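Local atomic coordinates of metallo-beta-lactamase (Chryseobacterium indologenes, PDB entry 3L6N), a protein that hydrolyses the beta-lactam ring of penicillins, cephalosporins and carbapenems with the help of zinc, and so confers resistance to these antibiotics. Residues K3-E8 with M58-K63. Numbering follows the deposited sequence.
With SO4 (sulfate ion), chain D.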
loop_
_atom_site.group_PDB
_atom_site.type_symbol
_atom_site.label_atom_id
_atom_site.label_comp_id
_atom_site.label_asym_id
_atom_site.label_seq_id
_atom_site.Cartn_x
_atom_site.Cartn_y
_atom_site.Cartn_z
ATOM N N LYS A 3 -12.986 15.423 -5.797
ATOM C CA LYS A 3 -11.751 15.153 -5.040
ATOM C C LYS A 3 -12.094 14.836 -3.596
ATOM O O LYS A 3 -12.031 15.703 -2.717
ATOM C CB LYS A 3 -10.792 16.339 -5.107
ATOM C CG LYS A 3 -10.273 16.627 -6.498
ATOM C CD LYS A 3 -9.304 17.804 -6.483
ATOM C CE LYS A 3 -10.004 19.122 -6.151
ATOM N NZ LYS A 3 -10.903 19.587 -7.253
ATOM N N ASP A 4 -12.491 13.590 -3.360
ATOM C CA ASP A 4 -12.918 13.153 -2.037
ATOM C C ASP A 4 -11.808 12.402 -1.307
ATOM O O ASP A 4 -11.987 11.972 -0.179
ATOM C CB ASP A 4 -14.176 12.282 -2.131
ATOM C CG ASP A 4 -13.945 10.987 -2.896
ATOM O OD1 ASP A 4 -14.715 10.024 -2.684
ATOM O OD2 ASP A 4 -12.996 10.940 -3.703
ATOM N N PHE A 5 -10.662 12.242 -1.956
ATOM C CA PHE A 5 -9.534 11.612 -1.269
ATOM C C PHE A 5 -8.955 12.536 -0.192
ATOM O O PHE A 5 -9.099 13.759 -0.253
ATOM C CB PHE A 5 -8.461 11.091 -2.243
ATOM C CG PHE A 5 -8.018 12.091 -3.268
ATOM C CD1 PHE A 5 -7.001 12.992 -2.983
ATOM C CD2 PHE A 5 -8.612 12.120 -4.529
ATOM C CE1 PHE A 5 -6.591 13.922 -3.939
ATOM C CE2 PHE A 5 -8.195 13.046 -5.494
ATOM C CZ PHE A 5 -7.184 13.940 -5.191
ATOM N N VAL A 6 -8.337 11.922 0.814
ATOM C CA VAL A 6 -7.877 12.619 2.004
ATOM C C VAL A 6 -6.379 12.401 2.143
ATOM O O VAL A 6 -5.922 11.262 2.238
ATOM C CB VAL A 6 -8.611 12.087 3.267
ATOM C CG1 VAL A 6 -8.061 12.711 4.551
ATOM C CG2 VAL A 6 -10.115 12.352 3.156
ATOM N N ILE A 7 -5.620 13.492 2.120
ATOM C CA ILE A 7 -4.189 13.406 2.402
ATOM C C ILE A 7 -4.019 13.834 3.846
ATOM O O ILE A 7 -4.374 14.955 4.224
ATOM C CB ILE A 7 -3.348 14.293 1.451
ATOM C CG1 ILE A 7 -3.555 13.839 0.004
ATOM C CG2 ILE A 7 -1.855 14.211 1.819
ATOM C CD1 ILE A 7 -2.997 14.796 -1.049
ATOM N N GLU A 8 -3.498 12.920 4.657
ATOM C CA GLU A 8 -3.346 13.157 6.089
ATOM C C GLU A 8 -2.122 14.026 6.384
ATOM O O GLU A 8 -1.200 14.109 5.569
ATOM C CB GLU A 8 -3.222 11.819 6.823
ATOM C CG GLU A 8 -4.400 10.878 6.617
ATOM C CD GLU A 8 -5.636 11.244 7.424
ATOM O OE1 GLU A 8 -5.709 12.373 7.970
ATOM O OE2 GLU A 8 -6.553 10.391 7.481
ATOM N N MET A 58 -2.332 12.941 -8.999
ATOM C CA MET A 58 -1.091 13.506 -9.523
ATOM C C MET A 58 -1.140 15.034 -9.549
ATOM O O MET A 58 -0.183 15.693 -9.142
ATOM C CB MET A 58 -0.756 12.938 -10.905
ATOM C CG MET A 58 -0.433 11.450 -10.890
ATOM S SD MET A 58 0.803 11.045 -12.144
ATOM C CE MET A 58 -0.034 11.666 -13.603
ATOM N N ASP A 59 -2.268 15.588 -9.994
ATOM C CA ASP A 59 -2.462 17.046 -10.011
ATOM C C ASP A 59 -2.402 17.654 -8.614
ATOM O O ASP A 59 -1.804 18.720 -8.420
ATOM C CB ASP A 59 -3.805 17.416 -10.662
ATOM C CG ASP A 59 -3.862 17.063 -12.142
ATOM O OD1 ASP A 59 -2.814 16.769 -12.748
ATOM O OD2 ASP A 59 -4.988 17.092 -12.689
ATOM N N THR A 60 -3.021 16.972 -7.649
ATOM C CA THR A 60 -3.045 17.433 -6.264
ATOM C C THR A 60 -1.626 17.432 -5.686
ATOM O O THR A 60 -1.208 18.387 -5.041
ATOM C CB THR A 60 -4.015 16.572 -5.436
ATOM O OG1 THR A 60 -5.346 16.803 -5.922
ATOM C CG2 THR A 60 -3.975 16.930 -3.948
ATOM N N ILE A 61 -0.887 16.362 -5.948
ATOM C CA ILE A 61 0.493 16.252 -5.485
ATOM C C ILE A 61 1.388 17.334 -6.113
ATOM O O ILE A 61 2.215 17.934 -5.419
ATOM C CB ILE A 61 1.042 14.822 -5.731
ATOM C CG1 ILE A 61 0.342 13.824 -4.801
ATOM C CG2 ILE A 61 2.578 14.754 -5.555
ATOM C CD1 ILE A 61 0.605 12.342 -5.150
ATOM N N LYS A 62 1.206 17.603 -7.408
ATOM C CA LYS A 62 1.959 18.667 -8.076
ATOM C C LYS A 62 1.691 20.038 -7.454
ATOM O O LYS A 62 2.613 20.823 -7.225
ATOM C CB LYS A 62 1.654 18.683 -9.587
ATOM C CG LYS A 62 2.244 19.892 -10.340
ATOM C CD LYS A 62 3.764 19.947 -10.275
ATOM C CE LYS A 62 4.289 21.168 -11.049
ATOM N NZ LYS A 62 5.787 21.202 -11.072
ATOM N N LYS A 63 0.428 20.333 -7.180
ATOM C CA LYS A 63 0.068 21.619 -6.571
ATOM C C LYS A 63 0.613 21.744 -5.140
ATOM O O LYS A 63 1.083 22.818 -4.735
ATOM C CB LYS A 63 -1.453 21.795 -6.597
ATOM C CG LYS A 63 -1.966 23.135 -6.092
ATOM C CD LYS A 63 -3.482 23.170 -6.247
ATOM C CE LYS A 63 -4.104 24.332 -5.500
ATOM N NZ LYS A 63 -5.587 24.304 -5.666
HETATM S S SO4 D . -6.169 20.374 -4.707
HETATM O O1 SO4 D . -6.708 19.036 -4.460
HETATM O O2 SO4 D . -5.793 20.989 -3.434
HETATM O O3 SO4 D . -4.988 20.280 -5.560
HETATM O O4 SO4 D . -7.179 21.195 -5.372
#
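Thr60 of helix 54-65 meets Phe5 at the edge of its ring. The hydroxyl OG1 of Thr60 lies near the ring plane, 3.5 Å from CZ of Phe5, and CB of Thr60 lies in that plane. The ring therefore offers its rim, not a face, to the threonine. CB of Phe5 points at the helix, and chi1 of 50° from there brings CE1 and CZ to Thr60. The methyl CG2 of Thr60 packs 3.7 Å from CD1 of Ile7, whose side chain runs past it in the opposite direction.

Lys3 reaches over from the loop before strand 6-7. Its chain is straight as far as CD and then bends; CD comes within 4.1 Å of Thr60 OG1. A sulfate ion, probably from the crystallisation liquor, touches the methylenes CD and CE of Lys3. Its O1 is 3.0 Å from Thr60 OG1, and its O4 is 3.5 Å from Lys63 NZ. The hydroxyl proton has a second possible acceptor, the carbonyl O of Ser56 in the same helix.

The contact joins the loop before strand 6-7, and Ile7 of that edge strand, to helix 54-65. This helix packs outside one sheet of the metallo-beta-lactamase alpha-beta/beta-alpha sandwich, away from the zinc sites. No hydrogen bond or salt bridge links the segments directly, so van der Waals packing joins them, and the two lysines probably favour the anion electrostatically.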